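Local coordinates for Non-catalytic protein 1 (Piromyces equi, PDB 1WCU) that probably binds plant cell-wall polysaccharides through this family 29 carbohydrate-binding module, with no catalytic activity of its own, at residues A[5-11]-A[132-138]; A[40-45]-A[121-126]; A[104-108]-A[141-145]. All blocks are in the same frame, centred on the assembly; numbering follows the deposited sequence.

Contact 1: A[5-11]-A[132-138]; sequences TYSVVYE and RYIIYST
Thr138 sets its OG1 between its backbone N and carbonyl carbon (chi1 57°), and there the hydroxyl takes the role a main-chain oxygen would have in a regular ladder, accepting Thr5 N at 2.8 Å with an N-H...O angle of 166°. Thr138 N donates to Thr5 O at 3.0 Å. A water joins the hydroxyls of the two threonines. In Tyr6, CG lies anti to the carbonyl carbon (chi1 -55°), which swings the ring obliquely past Ser137 until CE1 of Tyr6 is 3.5 Å from Ser137 OG, a hydroxyl whose polar partner is Gly139 N. Along the antiparallel strands Ser7 and Tyr136 exchange backbone bonds, and then a classic beta bulge breaks the register: Val9 and Tyr10 both face Ile134. Ile134 O takes Val9 N at 2.9 Å and, weakly, Tyr10 N at 3.4 Å. Beyond it Glu11 O receives Tyr133 N on a lone pair and sits 3.8 Å above one face of the Tyr133 ring, toward its rim. Ile134 and the bulged Val9 both touch Leu50 of the opposing sheet. Main-chain bonds therefore set this edge pairing, while the Thr5-Thr138 pair is closed by one main-chain bond and one to the Thr138 hydroxyl.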
loop_
_atom_site.group_PDB
_atom_site.type_symbol
_atom_site.label_atom_id
_atom_site.label_comp_id
_atom_site.label_asym_id
_atom_site.label_seq_id
_atom_site.Cartn_x
_atom_site.Cartn_y
_atom_site.Cartn_z
ATOM N N THR A 5 9.411 -8.816 11.226
ATOM C CA THR A 5 10.328 -8.476 10.162
ATOM C C THR A 5 9.626 -7.408 9.336
ATOM O O THR A 5 8.437 -7.554 9.063
ATOM C CB THR A 5 10.569 -9.704 9.290
ATOM O OG1 THR A 5 11.071 -10.780 10.109
ATOM C CG2 THR A 5 11.560 -9.389 8.204
ATOM N N TYR A 6 10.361 -6.373 8.912
ATOM C CA TYR A 6 9.788 -5.269 8.137
ATOM C C TYR A 6 10.303 -5.234 6.712
ATOM O O TYR A 6 11.500 -5.440 6.465
ATOM C CB TYR A 6 10.111 -3.915 8.781
ATOM C CG TYR A 6 9.687 -3.828 10.206
ATOM C CD1 TYR A 6 8.394 -3.472 10.542
ATOM C CD2 TYR A 6 10.577 -4.129 11.229
ATOM C CE1 TYR A 6 7.994 -3.405 11.855
ATOM C CE2 TYR A 6 10.188 -4.060 12.543
ATOM C CZ TYR A 6 8.893 -3.705 12.851
ATOM O OH TYR A 6 8.473 -3.614 14.159
ATOM N N SER A 7 9.392 -4.961 5.785
ATOM C CA SER A 7 9.718 -4.652 4.388
ATOM C C SER A 7 9.381 -3.178 4.181
ATOM O O SER A 7 8.203 -2.820 4.185
ATOM C CB SER A 7 8.866 -5.463 3.402
ATOM O OG SER A 7 9.095 -6.867 3.484
ATOM N N VAL A 8 10.396 -2.343 3.972
ATOM C CA VAL A 8 10.191 -0.905 3.762
ATOM C C VAL A 8 10.109 -0.671 2.254
ATOM O O VAL A 8 11.113 -0.738 1.547
ATOM C CB VAL A 8 11.317 -0.074 4.410
ATOM C CG1 VAL A 8 11.098 1.417 4.180
ATOM C CG2 VAL A 8 11.421 -0.372 5.903
ATOM N N VAL A 9 8.906 -0.398 1.759
ATOM C CA VAL A 9 8.657 -0.325 0.313
ATOM C C VAL A 9 9.036 1.054 -0.242
ATOM O O VAL A 9 9.635 1.183 -1.311
ATOM C CB VAL A 9 7.163 -0.598 0.022
ATOM C CG1 VAL A 9 6.847 -0.467 -1.455
ATOM C CG2 VAL A 9 6.738 -1.967 0.555
ATOM N N TYR A 10 8.678 2.076 0.525
ATOM C CA TYR A 10 8.890 3.464 0.144
ATOM C C TYR A 10 8.906 4.351 1.376
ATOM O O TYR A 10 8.004 4.243 2.211
ATOM C CB TYR A 10 7.791 3.933 -0.824
ATOM C CG TYR A 10 7.888 5.403 -1.166
ATOM C CD1 TYR A 10 7.157 6.352 -0.469
ATOM C CD2 TYR A 10 8.751 5.863 -2.165
ATOM C CE1 TYR A 10 7.280 7.711 -0.742
ATOM C CE2 TYR A 10 8.877 7.208 -2.438
ATOM C CZ TYR A 10 8.137 8.138 -1.733
ATOM O OH TYR A 10 8.262 9.486 -1.979
ATOM N N GLU A 11 9.905 5.220 1.506
ATOM C CA GLU A 11 9.949 6.192 2.595
ATOM C C GLU A 11 9.536 7.566 2.080
ATOM O O GLU A 11 8.383 7.963 2.249
ATOM C CB GLU A 11 11.336 6.198 3.260
ATOM C CG GLU A 11 11.569 4.959 4.131
ATOM C CD GLU A 11 12.858 5.057 4.962
ATOM O OE1 GLU A 11 13.890 5.369 4.352
ATOM O OE2 GLU A 11 12.830 4.803 6.199
ATOM N N ARG A 132 3.552 8.255 1.918
ATOM C CA ARG A 132 4.902 8.122 2.452
ATOM C C ARG A 132 4.968 6.932 3.398
ATOM O O ARG A 132 3.951 6.515 3.948
ATOM C CB ARG A 132 5.322 9.381 3.231
ATOM C CG ARG A 132 5.561 10.597 2.367
ATOM C CD ARG A 132 5.825 11.844 3.213
ATOM N NE ARG A 132 6.066 13.007 2.364
ATOM C CZ ARG A 132 6.060 14.272 2.780
ATOM N NH1 ARG A 132 5.853 14.553 4.054
ATOM N NH2 ARG A 132 6.230 15.250 1.908
ATOM N N TYR A 133 6.171 6.412 3.606
ATOM C CA TYR A 133 6.431 5.404 4.643
ATOM C C TYR A 133 5.504 4.186 4.519
ATOM O O TYR A 133 4.832 3.802 5.470
ATOM C CB TYR A 133 6.378 6.015 6.060
ATOM C CG TYR A 133 7.101 7.336 6.213
ATOM C CD1 TYR A 133 8.471 7.441 6.062
ATOM C CD2 TYR A 133 6.382 8.479 6.481
ATOM C CE1 TYR A 133 9.117 8.714 6.195
ATOM C CE2 TYR A 133 6.984 9.707 6.615
ATOM C CZ TYR A 133 8.333 9.828 6.471
ATOM O OH TYR A 133 8.872 11.097 6.614
ATOM N N ILE A 134 5.511 3.585 3.341
ATOM C CA ILE A 134 4.778 2.359 3.089
ATOM C C ILE A 134 5.632 1.207 3.606
ATOM O O ILE A 134 6.709 0.933 3.074
ATOM C CB ILE A 134 4.470 2.163 1.590
ATOM C CG1 ILE A 134 3.672 3.363 1.052
ATOM C CG2 ILE A 134 3.691 0.856 1.408
ATOM C CD1 ILE A 134 3.486 3.330 -0.462
ATOM N N ILE A 135 5.157 0.548 4.658
ATOM C CA ILE A 135 5.945 -0.450 5.385
ATOM C C ILE A 135 5.063 -1.640 5.725
ATOM O O ILE A 135 3.988 -1.476 6.286
ATOM C CB ILE A 135 6.529 0.117 6.718
ATOM C CG1 ILE A 135 7.422 1.337 6.453
ATOM C CG2 ILE A 135 7.293 -0.969 7.487
ATOM C CD1 ILE A 135 7.739 2.147 7.687
ATOM N N TYR A 136 5.519 -2.840 5.403
ATOM C CA TYR A 136 4.870 -4.079 5.826
ATOM C C TYR A 136 5.627 -4.715 6.992
ATOM O O TYR A 136 6.845 -4.775 6.980
ATOM C CB TYR A 136 4.835 -5.080 4.658
ATOM C CG TYR A 136 4.422 -6.465 5.122
ATOM C CD1 TYR A 136 3.083 -6.759 5.399
ATOM C CD2 TYR A 136 5.359 -7.460 5.348
ATOM C CE1 TYR A 136 2.694 -7.993 5.869
ATOM C CE2 TYR A 136 4.970 -8.729 5.818
ATOM C CZ TYR A 136 3.650 -8.985 6.080
ATOM O OH TYR A 136 3.263 -10.225 6.557
ATOM N N SER A 137 4.890 -5.208 7.975
ATOM C CA SER A 137 5.444 -5.944 9.102
ATOM C C SER A 137 4.801 -7.320 9.171
ATOM O O SER A 137 3.589 -7.456 9.014
ATOM C CB SER A 137 5.143 -5.204 10.399
ATOM O OG SER A 137 5.583 -5.958 11.520
ATOM N N THR A 138 5.606 -8.346 9.450
ATOM C CA THR A 138 5.054 -9.670 9.712
ATOM C C THR A 138 4.321 -9.725 11.049
ATOM O O THR A 138 3.553 -10.656 11.296
ATOM C CB THR A 138 6.142 -10.760 9.738
ATOM O OG1 THR A 138 7.126 -10.429 10.713
ATOM C CG2 THR A 138 6.805 -10.888 8.359
HETATM O O HOH W 1 8.861 -12.410 11.222
#

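Contact 2: A[40-45]-A[121-126]; sequences ADPDEY and DGPASN
Glu44 O and Ala124 meet most directly: Ala124 CB lies 3.3 Å from Glu44 O, and Ala124 CA gives the same oxygen a CA-H...O contact. Tyr45, its CG anti to the backbone N (chi1 -174°), carries its ring alongside the other loop, so that Asp121 O lies at the ring edge, 3.3 Å from Tyr45 CD1. Ala40 CB also rests 4.0 Å from Asp121 CB, and Asn126 CA makes a CA-H...O contact with Ala40 O. Three waters supply polar links: one joins Ala40 N to Asp121 OD2, a second gives its protons to Asp41 O and Glu44 O and weakly accepts Asn126 N, and a third spans Asp43 N and Ala124 O. Behind this shell stand two beta turns, type II from Asp41 to Glu44 and type I from Asp121 to Ala124. Asp121 OD2 ties down the second loop, taking Ser125 OG at 2.7 Å on its syn lone pair and Ser125 N at 3.0 Å from above the carboxylate plane, while OD1 bonds Thr72. An alanine here removes both oxygens and would probably leave Ser125 N, Thr72 and the bridging water without this acceptor, and Ser125 less firmly held. These loops between strands are thus joined largely through water between backbone groups and one carboxylate, and several donors around that carboxylate would probably favour its charged form.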
loop_
_atom_site.group_PDB
_atom_site.type_symbol
_atom_site.label_atom_id
_atom_site.label_comp_id
_atom_site.label_asym_id
_atom_site.label_seq_id
_atom_site.Cartn_x
_atom_site.Cartn_y
_atom_site.Cartn_z
ATOM N N ALA A 40 -5.324 8.139 -10.359
ATOM C CA ALA A 40 -6.115 7.255 -11.225
ATOM C C ALA A 40 -6.442 8.002 -12.508
ATOM O O ALA A 40 -6.669 9.209 -12.478
ATOM C CB ALA A 40 -7.380 6.815 -10.531
ATOM N N ASP A 41 -6.475 7.292 -13.630
ATOM C CA ASP A 41 -6.792 7.912 -14.916
ATOM C C ASP A 41 -8.224 8.465 -14.855
ATOM O O ASP A 41 -9.045 8.010 -14.050
ATOM C CB ASP A 41 -6.706 6.898 -16.040
ATOM C CG ASP A 41 -5.313 6.386 -16.290
ATOM O OD1 ASP A 41 -4.333 7.043 -15.900
ATOM O OD2 ASP A 41 -5.207 5.308 -16.909
ATOM N N PRO A 42 -8.533 9.470 -15.686
ATOM C CA PRO A 42 -9.858 10.067 -15.617
ATOM C C PRO A 42 -11.006 9.054 -15.650
ATOM O O PRO A 42 -11.058 8.178 -16.511
ATOM C CB PRO A 42 -9.877 10.977 -16.844
ATOM C CG PRO A 42 -8.446 11.351 -17.039
ATOM C CD PRO A 42 -7.674 10.135 -16.680
ATOM N N ASP A 43 -11.906 9.191 -14.674
ATOM C CA ASP A 43 -13.110 8.361 -14.510
ATOM C C ASP A 43 -12.848 6.884 -14.219
ATOM O O ASP A 43 -13.774 6.080 -14.261
ATOM C CB ASP A 43 -14.081 8.534 -15.683
ATOM C CG ASP A 43 -14.451 9.985 -15.909
ATOM O OD1 ASP A 43 -14.958 10.626 -14.975
ATOM O OD2 ASP A 43 -14.209 10.474 -17.021
ATOM N N GLU A 44 -11.612 6.528 -13.856
ATOM C CA GLU A 44 -11.276 5.127 -13.582
ATOM C C GLU A 44 -11.021 4.821 -12.114
ATOM O O GLU A 44 -10.523 5.656 -11.353
ATOM C CB GLU A 44 -10.020 4.702 -14.350
ATOM C CG GLU A 44 -10.042 4.887 -15.870
ATOM C CD GLU A 44 -10.904 3.886 -16.622
ATOM O OE1 GLU A 44 -11.259 2.849 -16.058
ATOM O OE2 GLU A 44 -11.224 4.174 -17.804
ATOM N N TYR A 45 -11.357 3.592 -11.729
ATOM C CA TYR A 45 -11.090 3.018 -10.407
ATOM C C TYR A 45 -9.658 2.520 -10.457
ATOM O O TYR A 45 -9.395 1.324 -10.507
ATOM C CB TYR A 45 -12.080 1.884 -10.174
ATOM C CG TYR A 45 -12.122 1.196 -8.837
ATOM C CD1 TYR A 45 -11.875 1.859 -7.655
ATOM C CD2 TYR A 45 -12.495 -0.143 -8.765
ATOM C CE1 TYR A 45 -11.981 1.215 -6.426
ATOM C CE2 TYR A 45 -12.618 -0.795 -7.543
ATOM C CZ TYR A 45 -12.361 -0.111 -6.381
ATOM O OH TYR A 45 -12.486 -0.741 -5.157
ATOM N N ASP A 121 -8.291 4.353 -5.795
ATOM C CA ASP A 121 -9.174 5.532 -5.700
ATOM C C ASP A 121 -10.641 5.173 -5.879
ATOM O O ASP A 121 -11.103 5.024 -6.996
ATOM C CB ASP A 121 -8.767 6.564 -6.767
ATOM C CG ASP A 121 -9.528 7.861 -6.656
ATOM O OD1 ASP A 121 -10.224 8.092 -5.633
ATOM O OD2 ASP A 121 -9.334 8.706 -7.551
ATOM N N GLY A 122 -11.379 5.099 -4.776
ATOM C CA GLY A 122 -12.757 4.609 -4.814
ATOM C C GLY A 122 -13.701 5.454 -5.647
ATOM O O GLY A 122 -14.443 4.912 -6.474
ATOM N N PRO A 123 -13.709 6.770 -5.413
ATOM C CA PRO A 123 -14.538 7.649 -6.231
ATOM C C PRO A 123 -14.154 7.861 -7.690
ATOM O O PRO A 123 -14.868 8.609 -8.368
ATOM C CB PRO A 123 -14.452 9.000 -5.508
ATOM C CG PRO A 123 -14.018 8.675 -4.146
ATOM C CD PRO A 123 -13.108 7.495 -4.285
ATOM N N ALA A 124 -13.076 7.255 -8.190
ATOM C CA ALA A 124 -12.628 7.478 -9.570
ATOM C C ALA A 124 -12.542 8.974 -9.868
ATOM O O ALA A 124 -13.152 9.487 -10.799
ATOM C CB ALA A 124 -13.555 6.770 -10.547
ATOM N N SER A 125 -11.724 9.654 -9.072
ATOM C CA SER A 125 -11.705 11.114 -8.970
ATOM C C SER A 125 -10.631 11.827 -9.780
ATOM O O SER A 125 -10.691 13.050 -9.928
ATOM C CB SER A 125 -11.501 11.512 -7.507
ATOM O OG SER A 125 -10.191 11.196 -7.074
ATOM N N ASN A 126 -9.607 11.096 -10.213
ATOM C CA ASN A 126 -8.456 11.696 -10.897
ATOM C C ASN A 126 -7.716 12.704 -10.012
ATOM O O ASN A 126 -6.970 13.543 -10.534
ATOM C CB ASN A 126 -8.894 12.349 -12.234
ATOM C CG ASN A 126 -7.736 12.697 -13.162
ATOM O OD1 ASN A 126 -6.838 11.882 -13.452
ATOM N ND2 ASN A 126 -7.763 13.924 -13.660
HETATM O O HOH W 2 -6.679 9.273 -8.254
HETATM O O HOH W 3 -10.025 8.511 -11.483
HETATM O O HOH W 4 -12.015 11.202 -12.710
#

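Contact 3: A[104-108]-A[141-145]; sequences YKFEV and CDDHI
Lys105 approaches the His144 ring obliquely, its CD 4.2 Å from His144 ND1, a buried nitrogen with no polar partner in the model, and the same ring is stacked on that of Tyr65. A second flat group, the Cys141 carbonyl, is gripped from opposite faces of its plane: Lys105 NZ arrives on one, 2.8 Å from Cys141 O and 42° out of plane, and His144 N on the other, 3.1 Å from that oxygen. Lys105 NZ also donates to His144 O at 3.2 Å, this time in the carbonyl plane. A bend at chi3 (-62°) turns the lysine chain toward both carbonyls, so the ammonium group clamps the turn from Cys141 to His144. This turn belongs to the C-terminal tail following strand 129-137, and the Cys63-Cys141 disulfide fastens it to strand 62-70, the antiparallel neighbour of strand 101-109 in the same sheet of the sandwich. Cys141 SG lies on the strand backbone, 3.3 Å from Phe106 O, with Lys105 CB and Glu107 CG beside it, the latter at 3.7 Å from SG. A water accepts Asp142 N and donates to Glu107 OE2, and Glu107 OE2 lies 4.6 Å from Asp142 OD1.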
loop_
_atom_site.group_PDB
_atom_site.type_symbol
_atom_site.label_atom_id
_atom_site.label_comp_id
_atom_site.label_asym_id
_atom_site.label_seq_id
_atom_site.Cartn_x
_atom_site.Cartn_y
_atom_site.Cartn_z
ATOM N N TYR A 104 -2.030 5.233 8.898
ATOM C CA TYR A 104 -2.958 4.124 8.898
ATOM C C TYR A 104 -2.204 2.823 9.162
ATOM O O TYR A 104 -1.085 2.637 8.656
ATOM C CB TYR A 104 -3.629 4.003 7.532
ATOM C CG TYR A 104 -4.491 5.183 7.108
ATOM C CD1 TYR A 104 -3.940 6.292 6.472
ATOM C CD2 TYR A 104 -5.865 5.181 7.325
ATOM C CE1 TYR A 104 -4.727 7.372 6.093
ATOM C CE2 TYR A 104 -6.653 6.252 6.933
ATOM C CZ TYR A 104 -6.076 7.343 6.321
ATOM O OH TYR A 104 -6.861 8.406 5.894
ATOM N N LYS A 105 -2.837 1.925 9.906
ATOM C CA LYS A 105 -2.367 0.551 10.100
ATOM C C LYS A 105 -3.513 -0.391 9.783
ATOM O O LYS A 105 -4.600 -0.239 10.340
ATOM C CB LYS A 105 -1.959 0.307 11.550
ATOM C CG LYS A 105 -0.649 0.919 11.934
ATOM C CD LYS A 105 -0.135 0.401 13.272
ATOM C CE LYS A 105 -1.073 0.721 14.429
ATOM N NZ LYS A 105 -0.466 0.438 15.769
ATOM N N PHE A 106 -3.274 -1.360 8.904
ATOM C CA PHE A 106 -4.296 -2.320 8.466
ATOM C C PHE A 106 -3.847 -3.741 8.789
ATOM O O PHE A 106 -2.766 -4.154 8.403
ATOM C CB PHE A 106 -4.590 -2.205 6.974
ATOM C CG PHE A 106 -4.929 -0.802 6.514
ATOM C CD1 PHE A 106 -6.076 -0.179 6.956
ATOM C CD2 PHE A 106 -4.087 -0.121 5.668
ATOM C CE1 PHE A 106 -6.392 1.110 6.533
ATOM C CE2 PHE A 106 -4.398 1.159 5.250
ATOM C CZ PHE A 106 -5.553 1.758 5.673
ATOM N N GLU A 107 -4.677 -4.487 9.502
ATOM C CA GLU A 107 -4.398 -5.876 9.801
ATOM C C GLU A 107 -4.683 -6.734 8.580
ATOM O O GLU A 107 -5.760 -6.637 7.973
ATOM C CB GLU A 107 -5.277 -6.347 10.970
ATOM C CG GLU A 107 -5.060 -5.535 12.246
ATOM C CD GLU A 107 -5.892 -6.000 13.437
ATOM O OE1 GLU A 107 -6.734 -6.906 13.271
ATOM O OE2 GLU A 107 -5.718 -5.423 14.535
ATOM N N VAL A 108 -3.719 -7.567 8.210
ATOM C CA VAL A 108 -3.915 -8.528 7.138
ATOM C C VAL A 108 -4.353 -9.844 7.770
ATOM O O VAL A 108 -3.683 -10.367 8.671
ATOM C CB VAL A 108 -2.624 -8.717 6.305
ATOM C CG1 VAL A 108 -2.815 -9.756 5.195
ATOM C CG2 VAL A 108 -2.165 -7.389 5.703
ATOM N N CYS A 141 -0.438 -5.323 14.016
ATOM C CA CYS A 141 -0.487 -3.873 14.028
ATOM C C CYS A 141 -0.364 -3.301 15.435
ATOM O O CYS A 141 0.202 -2.242 15.589
ATOM C CB CYS A 141 -1.768 -3.354 13.376
ATOM S SG CYS A 141 -1.912 -3.642 11.601
ATOM N N ASP A 142 -0.881 -4.013 16.431
ATOM C CA ASP A 142 -0.736 -3.573 17.831
ATOM C C ASP A 142 0.738 -3.351 18.197
ATOM O O ASP A 142 1.077 -2.412 18.932
ATOM C CB ASP A 142 -1.346 -4.600 18.790
ATOM C CG ASP A 142 -2.865 -4.585 18.807
ATOM O OD1 ASP A 142 -3.499 -3.725 18.161
ATOM O OD2 ASP A 142 -3.441 -5.458 19.497
ATOM N N ASP A 143 1.619 -4.201 17.664
ATOM C CA ASP A 143 3.056 -4.126 17.973
ATOM C C ASP A 143 3.877 -3.203 17.050
ATOM O O ASP A 143 5.079 -3.079 17.251
ATOM C CB ASP A 143 3.666 -5.533 17.955
ATOM C CG ASP A 143 3.119 -6.440 19.058
ATOM O OD1 ASP A 143 2.626 -5.925 20.085
ATOM O OD2 ASP A 143 3.208 -7.676 18.911
ATOM N N HIS A 144 3.246 -2.569 16.054
ATOM C CA HIS A 144 3.933 -1.630 15.134
ATOM C C HIS A 144 3.808 -0.138 15.534
ATOM O O HIS A 144 2.700 0.350 15.755
ATOM C CB HIS A 144 3.350 -1.781 13.712
ATOM C CG HIS A 144 4.096 -1.011 12.660
ATOM N ND1 HIS A 144 3.983 0.356 12.516
ATOM C CD2 HIS A 144 4.968 -1.414 11.705
ATOM C CE1 HIS A 144 4.750 0.763 11.519
ATOM N NE2 HIS A 144 5.355 -0.292 11.002
ATOM N N ILE A 145 4.930 0.589 15.561
ATOM C CA ILE A 145 4.914 2.075 15.582
ATOM C C ILE A 145 6.102 2.663 14.809
ATOM O O ILE A 145 7.224 2.165 14.923
ATOM C CB ILE A 145 4.929 2.678 17.013
ATOM C CG1 ILE A 145 5.847 1.887 17.947
ATOM C CG2 ILE A 145 3.520 2.751 17.579
ATOM C CD1 ILE A 145 6.257 2.660 19.191
HETATM O O HOH W 5 -3.099 -6.027 15.921
#

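Overall arrangement
Contacts 1 and 3 both reach the same sheet, their centres about 11 Å apart, and they touch directly: Tyr6 CE1 lies 3.6 Å from His144 CD2, and Ile135 and Ser137 pack on the same imidazole. Contact 2 lies at the other end of the sandwich, about 25 Å from contact 1 and 27 Å from contact 3, centre to centre. Contact 1 is partly buried and relies on main-chain bonding between strands; contact 3 is buried and fixes a tail to a strand by lysine-to-carbonyl bonds beside a disulfide; contact 2 is a surface meeting of loops bridged by water. Strand 129-137 connects them, running from the loop of contact 2 to the tail of contact 3.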